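Local coordinates for uncharacterized protein (Pseudomonas aeruginosa, PDB 4NG2) that probably acts as an antiactivator that binds the quorum-sensing regulator LasR and restrains its activation of target genes, at residues E[29-34]-E[44-49]; E[52-57]-E[91-96]. One frame throughout, in Å; residues are numbered along the deposited sequence.

In the fold
After helix 19-25 the chain runs into strand 31-34, turns through a stretch with little regular structure and returns as strand 43-46; contact 1 closes this beta hairpin. The chain then enters helix 52-66 almost at once, and contact 2 brings the first turns of that helix against helix 88-107, closing a much longer excursion that includes helix 74-83. The two contacts follow in series, neither nested nor crossed, with centres about 10 Å apart. They nevertheless touch in space: Trp47 of contact 1 packs on Ala93 and Val96 of contact 2, and Val32 meets Ile55. The hairpin is thus tied to the buried helical core through both helices.

Contact 1: E[29-34]-E[44-49]; sequences DLMVEI and SLLWPV
Val32 and Leu45 form the hydrogen-bonded pair at the middle of a two-stranded antiparallel beta hairpin, the one small sheet of this mainly helical chain. Strands 31-34 and 44-46 run at 147° to each other, their axes 4.8 Å apart at closest approach. The Val32 N donates to Leu45 O at 2.9 Å, and Leu45 N returns a bond to Val32 O at 3.1 Å. Beyond the strand ends, Trp47 N reaches Leu30 O at 3.0 Å, with the donor tilted 34° from the carbonyl plane. Met31 with Leu46 and Glu33 with Ser44 are the flanking non-hydrogen-bonded pairs, and their side chains share a face. There the Met31 side chain crosses that of Leu46 at about a right angle, its SD lying 3.6 Å from Leu46 CB. Bends at chi2 and chi3 carry the thioether onward, bringing Met31 CE to 4.2 Å from Ser44 CB. Glu33 OE1 makes a weak hydrogen bond with Ser44 OG at 3.4 Å, a polar end to this otherwise apolar row. The other face carries Val32 and Leu45, whose side chains meet obliquely through Val32 CG2 and Leu45 CB. Ile34 adds its CD1, 3.9 Å from Leu45 CD2, so a branched aliphatic cluster forms on the buried face. Val32 and Ile34 rest on Ile55 of helix 52-66. Trp47 packs against helix 88-107 at Thr92, Ala93 and Val96, with its NE1 hydrogen-bonded to Met89 O. Leu46 forms backbone hydrogen bonds with a chain of another protein, probably LasR, so strand 43-46 offers this partner its backbone edge, while Val32, Ile34 and Trp47 hold the hairpin to its own helices.

Contact 2: E[52-57]-E[91-96]; sequences QPAIDK and KTAFEV
The phenyl ring of Phe94 approaches the backbone of helix 52-66 obliquely, meeting the peptide carbonyl of Lys57. Its CE2 is 3.7 Å from Lys57 O, while CD2 lies 3.8 Å from Lys57 C, so the CD2 and CE2 atoms border the carbonyl group. The Ala54 carbonyl is a second oblique neighbour, its O also lying near the Phe94 CA and CB. Phe94 CG lies anti to the backbone N (chi1 165°), beside the carbonyl carbon. The methylene part of the Lys57 side chain is a looser neighbour, with CG 4.3 Å from Phe94 CD2. Leu85 and Arg82 also touch the Phe94 side chain, placing it among helix 52-66, helix 74-83 and the loop that follows.

Beside the ring, the two helices come together through small residues. Ala54 and Ala93 point their methyl groups at each other, CB to CB at 3.8 Å, and this pairing is compatible with the close axis separation of 7.2 Å at a crossing of -42°. Although the CB of Ile55 points away from helix 88-107, its chain bends back at chi2 (-79°). Ile55 CD1 thereby comes within 3.9 Å of Ala93 CB and lies 3.4 Å from Ala93 O. The same side chain touches Ala97 a turn further on.

On the side of helix 88-107 turned from helix 52-66, the buried Glu95 forms salt bridges with Arg82 of its own chain and with Arg82 of the second subunit. Between the two segments themselves, methyl groups pack on one another, and the Phe94 ring and Ile55 CD1 lie against backbone carbonyls; with hydrogen bonding absent between them, the contact is chiefly one of van der Waals packing.

Contact 1: E[29-34]-E[44-49]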
ATOM      1  N   ASP E  29      -0.480  10.176 -20.104  1.00 51.58           N
ATOM      2  CA  ASP E  29       0.483   9.192 -20.586  1.00 54.26           C
ATOM      3  C   ASP E  29       0.895   8.139 -19.546  1.00 56.14           C
ATOM      4  O   ASP E  29       1.154   6.974 -19.885  1.00 56.71           O
ATOM      5  CB  ASP E  29       1.725   9.935 -21.078  1.00 53.97           C
ATOM      6  CG  ASP E  29       1.401  10.975 -22.147  1.00 64.39           C
ATOM      7  OD1 ASP E  29       0.396  10.801 -22.882  1.00 59.04           O
ATOM      8  OD2 ASP E  29       2.157  11.965 -22.250  1.00 66.23           O
ATOM      9  N   LEU E  30       0.947   8.562 -18.285  1.00 49.58           N
ATOM     10  CA  LEU E  30       1.422   7.730 -17.188  1.00 41.51           C
ATOM     11  C   LEU E  30       0.369   6.779 -16.658  1.00 42.54           C
ATOM     12  O   LEU E  30       0.658   5.974 -15.772  1.00 38.04           O
ATOM     13  CB  LEU E  30       1.927   8.609 -16.054  1.00 45.43           C
ATOM     14  CG  LEU E  30       3.054   9.551 -16.478  1.00 43.95           C
ATOM     15  CD1 LEU E  30       3.399  10.551 -15.374  1.00 39.45           C
ATOM     16  CD2 LEU E  30       4.273   8.724 -16.882  1.00 43.22           C
ATOM     17  N   MET E  31      -0.844   6.853 -17.204  1.00 43.27           N
ATOM     18  CA  MET E  31      -1.913   5.914 -16.835  1.00 42.39           C
ATOM     19  C   MET E  31      -1.765   4.551 -17.542  1.00 44.91           C
ATOM     20  O   MET E  31      -1.352   4.485 -18.693  1.00 42.14           O
ATOM     21  CB  MET E  31      -3.298   6.520 -17.126  1.00 42.49           C
ATOM     22  CG  MET E  31      -3.667   7.752 -16.288  1.00 45.36           C
ATOM     23  SD  MET E  31      -3.951   7.440 -14.523  1.00 39.66           S
ATOM     24  CE  MET E  31      -5.366   6.342 -14.493  1.00 35.10           C
ATOM     25  N   VAL E  32      -2.115   3.472 -16.849  1.00 35.50           N
ATOM     26  CA  VAL E  32      -1.975   2.136 -17.391  1.00 36.95           C
ATOM     27  C   VAL E  32      -3.211   1.304 -17.047  1.00 46.12           C
ATOM     28  O   VAL E  32      -3.856   1.542 -16.023  1.00 43.19           O
ATOM     29  CB  VAL E  32      -0.697   1.427 -16.849  1.00 37.12           C
ATOM     30  CG1 VAL E  32       0.576   2.186 -17.269  1.00 36.53           C
ATOM     31  CG2 VAL E  32      -0.771   1.256 -15.327  1.00 34.03           C
ATOM     32  N   GLU E  33      -3.542   0.324 -17.890  1.00 58.43           N
ATOM     33  CA  GLU E  33      -4.752  -0.471 -17.684  1.00 55.50           C
ATOM     34  C   GLU E  33      -4.488  -1.964 -17.487  1.00 51.86           C
ATOM     35  O   GLU E  33      -3.741  -2.595 -18.244  1.00 57.83           O
ATOM     36  CB  GLU E  33      -5.734  -0.282 -18.850  1.00 57.71           C
ATOM     37  CG  GLU E  33      -5.613   1.057 -19.579  1.00 57.99           C
ATOM     38  CD  GLU E  33      -6.149   2.224 -18.770  1.00 60.90           C
ATOM     39  OE1 GLU E  33      -7.123   2.032 -18.001  1.00 58.09           O
ATOM     40  OE2 GLU E  33      -5.585   3.331 -18.905  1.00 66.37           O
ATOM     41  N   ILE E  34      -5.119  -2.513 -16.457  1.00 39.83           N
ATOM     42  CA  ILE E  34      -5.193  -3.945 -16.241  1.00 42.05           C
ATOM     43  C   ILE E  34      -6.573  -4.419 -16.701  1.00 52.36           C
ATOM     44  O   ILE E  34      -7.550  -4.360 -15.942  1.00 51.19           O
ATOM     45  CB  ILE E  34      -4.969  -4.288 -14.766  1.00 38.92           C
ATOM     46  CG1 ILE E  34      -3.497  -4.047 -14.401  1.00 39.60           C
ATOM     47  CG2 ILE E  34      -5.385  -5.737 -14.479  1.00 32.71           C
ATOM     48  CD1 ILE E  34      -3.207  -4.186 -12.946  1.00 39.27           C
ATOM     49  N   SER E  44      -7.734   0.989 -13.381  1.00 58.78           N
ATOM     50  CA  SER E  44      -7.047   2.066 -14.080  1.00 59.98           C
ATOM     51  C   SER E  44      -6.137   2.710 -13.062  1.00 63.18           C
ATOM     52  O   SER E  44      -6.602   3.162 -12.024  1.00 61.97           O
ATOM     53  CB  SER E  44      -8.046   3.083 -14.606  1.00 58.79           C
ATOM     54  OG  SER E  44      -9.134   2.421 -15.230  1.00 72.16           O
ATOM     55  N   LEU E  45      -4.844   2.753 -13.364  1.00 38.30           N
ATOM     56  CA  LEU E  45      -3.812   2.950 -12.348  1.00 36.93           C
ATOM     57  C   LEU E  45      -2.801   3.959 -12.836  1.00 34.69           C
ATOM     58  O   LEU E  45      -2.320   3.843 -13.951  1.00 32.84           O
ATOM     59  CB  LEU E  45      -3.092   1.620 -12.118  1.00 35.84           C
ATOM     60  CG  LEU E  45      -3.282   0.766 -10.865  1.00 41.56           C
ATOM     61  CD1 LEU E  45      -4.564   1.076 -10.140  1.00 34.06           C
ATOM     62  CD2 LEU E  45      -3.148  -0.743 -11.195  1.00 26.03           C
ATOM     63  N   LEU E  46      -2.479   4.949 -12.013  1.00 37.03           N
ATOM     64  CA  LEU E  46      -1.472   5.949 -12.369  1.00 37.02           C
ATOM     65  C   LEU E  46      -0.093   5.485 -11.941  1.00 34.87           C
ATOM     66  O   LEU E  46       0.092   5.118 -10.787  1.00 26.10           O
ATOM     67  CB  LEU E  46      -1.771   7.270 -11.676  1.00 34.58           C
ATOM     68  CG  LEU E  46      -0.558   8.162 -11.470  1.00 38.11           C
ATOM     69  CD1 LEU E  46      -0.202   8.831 -12.764  1.00 39.76           C
ATOM     70  CD2 LEU E  46      -0.862   9.200 -10.413  1.00 44.26           C
ATOM     71  N   TRP E  47       0.866   5.506 -12.866  1.00 38.46           N
ATOM     72  CA  TRP E  47       2.229   5.031 -12.607  1.00 40.98           C
ATOM     73  C   TRP E  47       3.216   6.157 -12.861  1.00 44.18           C
ATOM     74  O   TRP E  47       3.011   6.964 -13.762  1.00 46.97           O
ATOM     75  CB  TRP E  47       2.574   3.845 -13.499  1.00 38.27           C
ATOM     76  CG  TRP E  47       3.374   2.791 -12.817  1.00 38.84           C
ATOM     77  CD1 TRP E  47       4.730   2.589 -12.903  1.00 36.91           C
ATOM     78  CD2 TRP E  47       2.874   1.777 -11.947  1.00 39.03           C
ATOM     79  NE1 TRP E  47       5.095   1.521 -12.130  1.00 38.35           N
ATOM     80  CE2 TRP E  47       3.974   0.997 -11.538  1.00 37.70           C
ATOM     81  CE3 TRP E  47       1.601   1.453 -11.468  1.00 35.59           C
ATOM     82  CZ2 TRP E  47       3.838  -0.082 -10.661  1.00 38.70           C
ATOM     83  CZ3 TRP E  47       1.468   0.382 -10.606  1.00 36.33           C
ATOM     84  CH2 TRP E  47       2.574  -0.374 -10.211  1.00 34.53           C
ATOM     85  N   PRO E  48       4.280   6.225 -12.051  1.00 34.45           N
ATOM     86  CA  PRO E  48       5.248   7.322 -12.138  1.00 36.52           C
ATOM     87  C   PRO E  48       5.985   7.361 -13.466  1.00 33.98           C
ATOM     88  O   PRO E  48       6.533   8.406 -13.819  1.00 42.10           O
ATOM     89  CB  PRO E  48       6.229   7.022 -10.996  1.00 34.99           C
ATOM     90  CG  PRO E  48       5.410   6.230 -10.011  1.00 35.27           C
ATOM     91  CD  PRO E  48       4.504   5.380 -10.867  1.00 34.14           C
ATOM     92  N   VAL E  49       6.024   6.237 -14.171  1.00 29.13           N
ATOM     93  CA  VAL E  49       6.645   6.200 -15.479  1.00 36.18           C
ATOM     94  C   VAL E  49       5.766   5.385 -16.396  1.00 30.99           C
ATOM     95  O   VAL E  49       4.945   4.601 -15.919  1.00 32.21           O
ATOM     96  CB  VAL E  49       8.052   5.566 -15.435  1.00 36.16           C
ATOM     97  CG1 VAL E  49       8.872   6.181 -14.324  1.00 34.96           C
ATOM     98  CG2 VAL E  49       7.956   4.068 -15.259  1.00 34.31           C
TER

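Contact 2: E[52-57]-E[91-96]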
ATOM      1  N   GLN E  52       3.064   0.355 -19.376  1.00 38.28           N
ATOM      2  CA  GLN E  52       2.043  -0.569 -19.908  1.00 42.93           C
ATOM      3  C   GLN E  52       2.580  -1.976 -20.270  1.00 39.98           C
ATOM      4  O   GLN E  52       1.984  -2.993 -19.871  1.00 39.57           O
ATOM      5  CB  GLN E  52       1.283   0.057 -21.088  1.00 45.57           C
ATOM      6  CG  GLN E  52      -0.209   0.306 -20.798  1.00 45.36           C
ATOM      7  CD  GLN E  52      -0.994  -0.985 -20.737  1.00 46.59           C
ATOM      8  OE1 GLN E  52      -0.725  -1.887 -21.513  1.00 50.09           O
ATOM      9  NE2 GLN E  52      -1.962  -1.086 -19.824  1.00 42.79           N
ATOM     10  N   PRO E  53       3.725  -2.045 -20.991  1.00 30.04           N
ATOM     11  CA  PRO E  53       4.321  -3.361 -21.273  1.00 29.10           C
ATOM     12  C   PRO E  53       4.628  -4.141 -20.004  1.00 36.76           C
ATOM     13  O   PRO E  53       4.220  -5.295 -19.920  1.00 39.21           O
ATOM     14  CB  PRO E  53       5.617  -3.031 -22.008  1.00 25.15           C
ATOM     15  CG  PRO E  53       5.440  -1.600 -22.524  1.00 34.26           C
ATOM     16  CD  PRO E  53       4.548  -0.931 -21.504  1.00 36.69           C
ATOM     17  N   ALA E  54       5.314  -3.549 -19.028  1.00 35.08           N
ATOM     18  CA  ALA E  54       5.499  -4.265 -17.767  1.00 35.16           C
ATOM     19  C   ALA E  54       4.146  -4.710 -17.240  1.00 36.13           C
ATOM     20  O   ALA E  54       3.993  -5.829 -16.792  1.00 36.07           O
ATOM     21  CB  ALA E  54       6.237  -3.421 -16.741  1.00 34.98           C
ATOM     22  N   ILE E  55       3.137  -3.855 -17.317  1.00 34.50           N
ATOM     23  CA  ILE E  55       1.818  -4.261 -16.824  1.00 34.92           C
ATOM     24  C   ILE E  55       1.351  -5.525 -17.559  1.00 36.07           C
ATOM     25  O   ILE E  55       1.062  -6.561 -16.931  1.00 34.07           O
ATOM     26  CB  ILE E  55       0.762  -3.103 -16.900  1.00 38.11           C
ATOM     27  CG1 ILE E  55       1.105  -1.995 -15.894  1.00 33.15           C
ATOM     28  CG2 ILE E  55      -0.657  -3.616 -16.625  1.00 34.25           C
ATOM     29  CD1 ILE E  55       0.712  -2.321 -14.475  1.00 29.10           C
ATOM     30  N   ASP E  56       1.313  -5.471 -18.884  1.00 40.35           N
ATOM     31  CA  ASP E  56       0.900  -6.658 -19.642  1.00 44.99           C
ATOM     32  C   ASP E  56       1.753  -7.908 -19.404  1.00 38.42           C
ATOM     33  O   ASP E  56       1.233  -9.019 -19.446  1.00 39.93           O
ATOM     34  CB  ASP E  56       0.772  -6.357 -21.135  1.00 46.52           C
ATOM     35  CG  ASP E  56      -0.345  -5.358 -21.437  1.00 49.42           C
ATOM     36  OD1 ASP E  56      -1.445  -5.457 -20.821  1.00 55.82           O
ATOM     37  OD2 ASP E  56      -0.115  -4.474 -22.298  1.00 40.94           O
ATOM     38  N   LYS E  57       3.046  -7.751 -19.137  1.00 34.32           N
ATOM     39  CA  LYS E  57       3.862  -8.931 -18.872  1.00 35.10           C
ATOM     40  C   LYS E  57       3.397  -9.592 -17.591  1.00 36.74           C
ATOM     41  O   LYS E  57       3.354 -10.812 -17.483  1.00 39.69           O
ATOM     42  CB  LYS E  57       5.365  -8.614 -18.806  1.00 42.44           C
ATOM     43  CG  LYS E  57       6.255  -9.880 -18.796  1.00 46.27           C
ATOM     44  CD  LYS E  57       7.753  -9.558 -18.669  1.00 61.58           C
ATOM     45  CE  LYS E  57       8.262  -8.672 -19.817  1.00 60.95           C
ATOM     46  NZ  LYS E  57       9.758  -8.577 -19.843  1.00 63.69           N
ATOM     47  N   LYS E  91       9.375  -3.751 -12.263  1.00 30.65           N
ATOM     48  CA  LYS E  91       9.142  -4.919 -11.437  1.00 32.83           C
ATOM     49  C   LYS E  91       7.839  -4.716 -10.680  1.00 29.40           C
ATOM     50  O   LYS E  91       7.020  -5.629 -10.579  1.00 28.12           O
ATOM     51  CB  LYS E  91      10.301  -5.171 -10.465  1.00 32.32           C
ATOM     52  CG  LYS E  91      11.600  -5.623 -11.110  1.00 34.74           C
ATOM     53  CD  LYS E  91      12.748  -5.656 -10.078  1.00 27.20           C
ATOM     54  CE  LYS E  91      14.113  -5.895 -10.745  1.00 28.13           C
ATOM     55  NZ  LYS E  91      14.134  -7.132 -11.552  1.00 26.85           N
ATOM     56  N   THR E  92       7.623  -3.520 -10.151  1.00 34.70           N
ATOM     57  CA  THR E  92       6.447  -3.339  -9.322  1.00 39.43           C
ATOM     58  C   THR E  92       5.201  -3.213 -10.183  1.00 40.65           C
ATOM     59  O   THR E  92       4.114  -3.526  -9.729  1.00 37.46           O
ATOM     60  CB  THR E  92       6.581  -2.169  -8.309  1.00 38.86           C
ATOM     61  OG1 THR E  92       6.873  -0.950  -8.993  1.00 37.47           O
ATOM     62  CG2 THR E  92       7.690  -2.450  -7.338  1.00 36.11           C
ATOM     63  N   ALA E  93       5.352  -2.767 -11.426  1.00 29.95           N
ATOM     64  CA  ALA E  93       4.212  -2.739 -12.332  1.00 30.39           C
ATOM     65  C   ALA E  93       3.800  -4.163 -12.639  1.00 33.29           C
ATOM     66  O   ALA E  93       2.611  -4.484 -12.691  1.00 32.73           O
ATOM     67  CB  ALA E  93       4.544  -1.990 -13.602  1.00 30.02           C
ATOM     68  N   PHE E  94       4.796  -5.025 -12.819  1.00 33.56           N
ATOM     69  CA  PHE E  94       4.549  -6.430 -13.087  1.00 32.33           C
ATOM     70  C   PHE E  94       3.915  -7.097 -11.875  1.00 32.75           C
ATOM     71  O   PHE E  94       3.048  -7.947 -12.023  1.00 35.85           O
ATOM     72  CB  PHE E  94       5.860  -7.125 -13.475  1.00 25.84           C
ATOM     73  CG  PHE E  94       5.798  -8.621 -13.435  1.00 25.37           C
ATOM     74  CD1 PHE E  94       5.834  -9.299 -12.234  1.00 28.20           C
ATOM     75  CD2 PHE E  94       5.696  -9.352 -14.602  1.00 29.11           C
ATOM     76  CE1 PHE E  94       5.773 -10.684 -12.187  1.00 24.96           C
ATOM     77  CE2 PHE E  94       5.631 -10.745 -14.565  1.00 28.21           C
ATOM     78  CZ  PHE E  94       5.669 -11.410 -13.341  1.00 26.76           C
ATOM     79  N   GLU E  95       4.345  -6.740 -10.674  1.00 33.58           N
ATOM     80  CA  GLU E  95       3.794  -7.380  -9.482  1.00 35.89           C
ATOM     81  C   GLU E  95       2.336  -7.005  -9.293  1.00 36.54           C
ATOM     82  O   GLU E  95       1.500  -7.855  -8.981  1.00 34.52           O
ATOM     83  CB  GLU E  95       4.553  -6.960  -8.227  1.00 36.56           C
ATOM     84  CG  GLU E  95       6.025  -7.280  -8.237  1.00 39.11           C
ATOM     85  CD  GLU E  95       6.735  -6.771  -6.995  1.00 38.73           C
ATOM     86  OE1 GLU E  95       6.259  -5.790  -6.362  1.00 42.55           O
ATOM     87  OE2 GLU E  95       7.773  -7.361  -6.648  1.00 37.04           O
ATOM     88  N   VAL E  96       2.053  -5.712  -9.459  1.00 33.65           N
ATOM     89  CA  VAL E  96       0.704  -5.200  -9.315  1.00 37.33           C
ATOM     90  C   VAL E  96      -0.216  -5.880 -10.343  1.00 36.92           C
ATOM     91  O   VAL E  96      -1.278  -6.368  -9.986  1.00 36.80           O
ATOM     92  CB  VAL E  96       0.643  -3.640  -9.398  1.00 36.44           C
ATOM     93  CG1 VAL E  96      -0.795  -3.153  -9.484  1.00 28.04           C
ATOM     94  CG2 VAL E  96       1.298  -3.024  -8.182  1.00 33.82           C
TER